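Local coordinates for mutT/nudix family protein (Listeria innocua, PDB 3I9X) that is the Nudix-domain part of a longer protein that is probably a hydrolase, its substrate not established, at residues R88-E91 and E92-L96; E133-A137 and G138-A142. All coordinates share one frame; numbering follows the deposited sequence.

Contact 1 (R88-E91 and E92-L96); sequences RELE and EETSL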
ATOM      1  N   ARG A  88      -9.346   4.639  13.633  1.00 59.09           N
ATOM      2  CA  ARG A  88      -9.281   5.641  14.700  1.00 60.28           C
ATOM      3  C   ARG A  88      -9.550   7.038  14.160  1.00 61.01           C
ATOM      4  O   ARG A  88     -10.380   7.755  14.736  1.00 60.77           O
ATOM      5  CB  ARG A  88      -7.921   5.655  15.462  1.00 60.24           C
ATOM      6  CG  ARG A  88      -7.832   6.861  16.442  1.00 61.60           C
ATOM      7  CD  ARG A  88      -6.514   7.067  17.169  1.00 65.04           C
ATOM      8  NE  ARG A  88      -5.414   7.404  16.261  1.00 67.20           N
ATOM      9  CZ  ARG A  88      -4.482   6.548  15.860  1.00 65.84           C
ATOM     10  NH1 ARG A  88      -4.505   5.302  16.287  1.00 66.41           N
ATOM     11  NH2 ARG A  88      -3.536   6.941  15.021  1.00 66.08           N
ATOM     12  N   GLU A  89      -8.826   7.439  13.103  1.00 61.65           N
ATOM     13  CA  GLU A  89      -8.955   8.811  12.574  1.00 62.66           C
ATOM     14  C   GLU A  89     -10.362   9.069  12.023  1.00 62.56           C
ATOM     15  O   GLU A  89     -10.848  10.175  12.108  1.00 62.83           O
ATOM     16  CB  GLU A  89      -7.867   9.186  11.541  1.00 62.83           C
ATOM     17  CG  GLU A  89      -6.451   9.431  12.151  1.00 64.79           C
ATOM     18  CD  GLU A  89      -6.243  10.846  12.751  1.00 68.36           C
ATOM     19  OE1 GLU A  89      -7.241  11.566  13.030  1.00 71.38           O
ATOM     20  OE2 GLU A  89      -5.064  11.252  12.932  1.00 70.17           O
ATOM     21  N   LEU A  90     -11.030   8.047  11.514  1.00 62.92           N
ATOM     22  CA  LEU A  90     -12.418   8.198  11.126  1.00 63.57           C
ATOM     23  C   LEU A  90     -13.259   8.630  12.346  1.00 65.28           C
ATOM     24  O   LEU A  90     -13.980   9.629  12.279  1.00 64.65           O
ATOM     25  CB  LEU A  90     -12.953   6.906  10.522  1.00 62.85           C
ATOM     26  CG  LEU A  90     -14.396   6.904  10.039  1.00 61.29           C
ATOM     27  CD1 LEU A  90     -14.671   8.138   9.150  1.00 60.37           C
ATOM     28  CD2 LEU A  90     -14.689   5.632   9.308  1.00 57.50           C
ATOM     29  N   GLU A  91     -13.138   7.901  13.459  1.00 67.08           N
ATOM     30  CA  GLU A  91     -13.894   8.228  14.680  1.00 68.82           C
ATOM     31  C   GLU A  91     -13.563   9.593  15.289  1.00 69.43           C
ATOM     32  O   GLU A  91     -14.479  10.312  15.682  1.00 70.18           O
ATOM     33  CB  GLU A  91     -13.767   7.130  15.759  1.00 69.44           C
ATOM     34  CG  GLU A  91     -14.413   7.534  17.117  1.00 71.91           C
ATOM     35  CD  GLU A  91     -14.987   6.360  17.892  1.00 76.45           C
ATOM     36  OE1 GLU A  91     -14.360   5.270  17.865  1.00 77.96           O
ATOM     37  OE2 GLU A  91     -16.065   6.541  18.538  1.00 79.60           O
ATOM     38  N   GLU A  92     -12.287   9.954  15.375  1.00 70.25           N
ATOM     39  CA  GLU A  92     -11.898  11.254  15.948  1.00 71.46           C
ATOM     40  C   GLU A  92     -12.482  12.421  15.167  1.00 71.85           C
ATOM     41  O   GLU A  92     -12.748  13.483  15.725  1.00 72.25           O
ATOM     42  CB  GLU A  92     -10.377  11.434  15.984  1.00 71.70           C
ATOM     43  CG  GLU A  92      -9.640  10.451  16.893  1.00 74.21           C
ATOM     44  CD  GLU A  92      -8.227  10.913  17.247  1.00 77.62           C
ATOM     45  OE1 GLU A  92      -7.593  10.251  18.100  1.00 80.13           O
ATOM     46  OE2 GLU A  92      -7.757  11.937  16.688  1.00 79.73           O
ATOM     47  N   GLU A  93     -12.670  12.220  13.871  1.00 72.15           N
ATOM     48  CA  GLU A  93     -13.088  13.292  12.996  1.00 72.37           C
ATOM     49  C   GLU A  93     -14.590  13.275  12.761  1.00 71.59           C
ATOM     50  O   GLU A  93     -15.130  14.286  12.358  1.00 71.33           O
ATOM     51  CB  GLU A  93     -12.350  13.207  11.645  1.00 72.98           C
ATOM     52  CG  GLU A  93     -11.872  14.551  11.117  1.00 74.65           C
ATOM     53  CD  GLU A  93     -10.460  14.936  11.588  1.00 77.95           C
ATOM     54  OE1 GLU A  93      -9.532  14.097  11.491  1.00 80.97           O
ATOM     55  OE2 GLU A  93     -10.263  16.098  12.021  1.00 79.48           O
ATOM     56  N   THR A  94     -15.261  12.144  12.993  1.00 70.99           N
ATOM     57  CA  THR A  94     -16.696  12.024  12.675  1.00 70.29           C
ATOM     58  C   THR A  94     -17.574  11.160  13.588  1.00 69.57           C
ATOM     59  O   THR A  94     -18.778  11.080  13.341  1.00 69.52           O
ATOM     60  CB  THR A  94     -16.894  11.449  11.245  1.00 70.47           C
ATOM     61  OG1 THR A  94     -16.915  10.016  11.291  1.00 70.12           O
ATOM     62  CG2 THR A  94     -15.806  11.931  10.320  1.00 69.53           C
ATOM     63  N   SER A  95     -16.984  10.497  14.590  1.00 68.74           N
ATOM     64  CA  SER A  95     -17.689   9.537  15.473  1.00 68.02           C
ATOM     65  C   SER A  95     -18.303   8.327  14.765  1.00 67.23           C
ATOM     66  O   SER A  95     -19.058   7.586  15.375  1.00 67.24           O
ATOM     67  CB  SER A  95     -18.777  10.237  16.321  1.00 68.24           C
ATOM     68  OG  SER A  95     -18.204  11.208  17.185  1.00 68.01           O
ATOM     69  N   LEU A  96     -17.985   8.103  13.491  1.00 66.20           N
ATOM     70  CA  LEU A  96     -18.439   6.880  12.825  1.00 65.55           C
ATOM     71  C   LEU A  96     -17.529   5.708  13.209  1.00 64.66           C
ATOM     72  O   LEU A  96     -16.330   5.885  13.385  1.00 63.75           O
ATOM     73  CB  LEU A  96     -18.486   7.066  11.302  1.00 65.74           C
ATOM     74  CG  LEU A  96     -19.617   7.981  10.815  1.00 66.20           C
ATOM     75  CD1 LEU A  96     -19.296   8.520   9.432  1.00 65.51           C
ATOM     76  CD2 LEU A  96     -20.965   7.249  10.850  1.00 65.70           C
TER
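E92 follows R88 by one helical turn, and their side chains run side by side, in the R-E-L-x-E-E segment of the Nudix box. Its backbone N bonds R88 O at 3.0 Å. The side chain leaves with CG anti to its own carbonyl carbon (chi1 -64°) and then runs extended. That lays it alongside R88, with OE1 next to R88 CD. R88 NE and E92 OE1 stay 4.0 Å apart, beyond a salt bridge; R88 NH1 instead pairs with E80. E89 OE1 lies 3.7 Å from E92 OE2 and 3.7 Å from E93 OE1, a cluster of like charges. The E89 and E93 carboxylates are nearly parallel (12°). In relatives, glutamates of this box bind divalent metal, so the cluster is consistent with a metal site.

E91 CB lies against L96 O at 3.7 Å, and its CG is by S95 CA. E91 O accepts from S95 N at 2.7 Å. S95 has positive phi (61°) and occupies the glycine position of the Nudix motif. L90 O takes the T94 OG1 hydroxyl at 3.1 Å from above the carbonyl plane, and T94 N adds a weak bond. T94 OG1 also accepts from L96 N, forming an ST turn. L90 CG packs 4.3 Å from L96 CB.

The contact lies in the last turns of helix 82-94 and the residues that follow. L90 faces M32 and L34 of strand 27-40. L96 touches V127, and E93 pairs with R135 of helix 129-137.

Contact 2 (E133-A137 and G138-A142); sequences EKRAA and GDDAA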
ATOM      1  N   GLU A 133     -21.640  16.572   7.111  1.00 54.05           N
ATOM      2  CA  GLU A 133     -22.272  17.906   7.262  1.00 55.66           C
ATOM      3  C   GLU A 133     -22.078  18.455   8.669  1.00 56.82           C
ATOM      4  O   GLU A 133     -21.738  19.616   8.822  1.00 57.00           O
ATOM      5  CB  GLU A 133     -23.766  17.866   6.886  1.00 55.95           C
ATOM      6  CG  GLU A 133     -24.038  17.676   5.385  1.00 56.83           C
ATOM      7  CD  GLU A 133     -25.480  17.246   5.044  1.00 60.72           C
ATOM      8  OE1 GLU A 133     -26.207  16.712   5.922  1.00 59.99           O
ATOM      9  OE2 GLU A 133     -25.878  17.420   3.859  1.00 62.70           O
ATOM     10  N   LYS A 134     -22.236  17.623   9.693  1.00 58.89           N
ATOM     11  CA  LYS A 134     -21.986  18.068  11.086  1.00 60.94           C
ATOM     12  C   LYS A 134     -20.610  18.709  11.264  1.00 61.46           C
ATOM     13  O   LYS A 134     -20.497  19.821  11.814  1.00 61.96           O
ATOM     14  CB  LYS A 134     -22.132  16.918  12.088  1.00 61.64           C
ATOM     15  CG  LYS A 134     -23.549  16.684  12.628  1.00 65.39           C
ATOM     16  CD  LYS A 134     -23.555  15.819  13.930  1.00 69.49           C
ATOM     17  CE  LYS A 134     -22.875  16.540  15.142  1.00 71.99           C
ATOM     18  NZ  LYS A 134     -22.818  15.707  16.404  1.00 71.39           N
ATOM     19  N   ARG A 135     -19.561  18.020  10.810  1.00 61.89           N
ATOM     20  CA  ARG A 135     -18.189  18.535  10.984  1.00 62.23           C
ATOM     21  C   ARG A 135     -17.923  19.775  10.146  1.00 61.49           C
ATOM     22  O   ARG A 135     -17.240  20.683  10.600  1.00 61.14           O
ATOM     23  CB  ARG A 135     -17.134  17.458  10.682  1.00 63.00           C
ATOM     24  CG  ARG A 135     -16.771  16.636  11.898  1.00 66.77           C
ATOM     25  CD  ARG A 135     -15.792  17.380  12.852  1.00 69.78           C
ATOM     26  NE  ARG A 135     -14.384  17.266  12.459  1.00 72.53           N
ATOM     27  CZ  ARG A 135     -13.390  18.023  12.938  1.00 74.90           C
ATOM     28  NH1 ARG A 135     -13.623  18.989  13.833  1.00 74.92           N
ATOM     29  NH2 ARG A 135     -12.148  17.834  12.496  1.00 75.34           N
ATOM     30  N   ALA A 136     -18.466  19.816   8.934  1.00 61.00           N
ATOM     31  CA  ALA A 136     -18.306  20.983   8.076  1.00 61.46           C
ATOM     32  C   ALA A 136     -19.059  22.206   8.633  1.00 62.68           C
ATOM     33  O   ALA A 136     -18.712  23.344   8.325  1.00 61.70           O
ATOM     34  CB  ALA A 136     -18.747  20.683   6.684  1.00 59.92           C
ATOM     35  N   ALA A 137     -20.086  21.961   9.450  1.00 64.72           N
ATOM     36  CA  ALA A 137     -20.917  23.039  10.002  1.00 66.35           C
ATOM     37  C   ALA A 137     -20.604  23.356  11.476  1.00 67.71           C
ATOM     38  O   ALA A 137     -21.083  24.354  11.990  1.00 68.18           O
ATOM     39  CB  ALA A 137     -22.412  22.713   9.823  1.00 65.98           C
ATOM     40  N   GLY A 138     -19.802  22.524  12.144  1.00 69.20           N
ATOM     41  CA  GLY A 138     -19.469  22.737  13.552  1.00 70.15           C
ATOM     42  C   GLY A 138     -18.543  23.913  13.852  1.00 71.43           C
ATOM     43  O   GLY A 138     -18.456  24.888  13.086  1.00 71.03           O
ATOM     44  N   ASP A 139     -17.820  23.795  14.967  1.00 72.79           N
ATOM     45  CA  ASP A 139     -17.010  24.905  15.527  1.00 73.86           C
ATOM     46  C   ASP A 139     -15.633  25.100  14.832  1.00 73.98           C
ATOM     47  O   ASP A 139     -14.839  25.967  15.226  1.00 73.72           O
ATOM     48  CB  ASP A 139     -16.768  24.676  17.029  1.00 74.44           C
ATOM     49  CG  ASP A 139     -18.055  24.376  17.823  1.00 76.20           C
ATOM     50  OD1 ASP A 139     -19.133  24.096  17.228  1.00 78.16           O
ATOM     51  OD2 ASP A 139     -17.962  24.404  19.075  1.00 78.49           O
ATOM     52  N   ASP A 140     -15.353  24.262  13.828  1.00 73.73           N
ATOM     53  CA  ASP A 140     -14.140  24.346  13.017  1.00 73.33           C
ATOM     54  C   ASP A 140     -14.514  24.733  11.575  1.00 72.03           C
ATOM     55  O   ASP A 140     -13.685  24.646  10.667  1.00 72.58           O
ATOM     56  CB  ASP A 140     -13.410  22.989  13.034  1.00 73.74           C
ATOM     57  CG  ASP A 140     -12.831  22.638  14.407  1.00 76.02           C
ATOM     58  OD1 ASP A 140     -12.142  23.510  15.003  1.00 80.14           O
ATOM     59  OD2 ASP A 140     -13.045  21.487  14.874  1.00 75.40           O
ATOM     60  N   ALA A 141     -15.750  25.205  11.405  1.00 70.21           N
ATOM     61  CA  ALA A 141     -16.417  25.412  10.111  1.00 68.81           C
ATOM     62  C   ALA A 141     -15.598  26.088   8.987  1.00 67.52           C
ATOM     63  O   ALA A 141     -15.699  25.676   7.814  1.00 67.13           O
ATOM     64  CB  ALA A 141     -17.752  26.197  10.340  1.00 68.23           C
ATOM     65  N   ALA A 142     -14.827  27.133   9.330  1.00 65.62           N
ATOM     66  CA  ALA A 142     -13.979  27.857   8.341  1.00 63.96           C
ATOM     67  C   ALA A 142     -12.841  26.969   7.777  1.00 62.09           C
ATOM     68  O   ALA A 142     -12.331  27.185   6.668  1.00 61.99           O
ATOM     69  CB  ALA A 142     -13.390  29.142   8.994  1.00 64.15           C
TER
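The C-terminal end of helix 129-137 passes here into a type I beta turn, G138 to A141. G138 is the first residue to leave helical geometry. Its N still reaches K134 O at 2.8 Å, but the bond is weak. Within the turn, A141 N makes a weak bond to G138 O, 3.2 Å.

The turn brings A141 back beside the carbonyl oxygens of A136 and A137. A141 CA makes a CA-H...O contact with A136 O at 3.6 Å, and A141 CB lies 4.1 Å from A137 O. The turn is thus folded back against the helix end.

One salt bridge spans the junction. R135 NH1 meets D140 OD2 at 2.8 Å. The oxygen sits at the edge of the guanidinium, near its plane, while the carboxylate plane stands almost perpendicular to it (89°). The hydrogen bond in this pair is weak. R135 bends at chi2 (-78°) and chi3 (-83°), so its guanidinium comes near the turn although its CB points away. R135 NH2 pairs with E93, so two acidic groups share this arginine. D140 OD1 and E143 OE2 are like charges close together, which the positive charge of R135 would probably offset.

The loop leads on to strand 144-148. R135 rests on I144 and E133 on L146 of that strand, while E133 also pairs with K38 of strand 27-40.

How the contacts relate
Both contacts are local, and neither closes a long loop. From the N terminus, contact 1 comes first, at the end of helix 82-94. The chain then forms strands 102-107 and 118-126 and enters helix 129-137, where contact 2 marks the exit toward strand 144-148. The two are in series, so they neither nest nor cross. Their centres lie about 14 Å apart. They meet through one salt bridge, E93 OE2 to R135 NH2, at 2.6 Å. This joins the Nudix-box helix to helix 129-137. Through its two terminal nitrogens R135 ties helix 82-94 and the turn at 138-141 together.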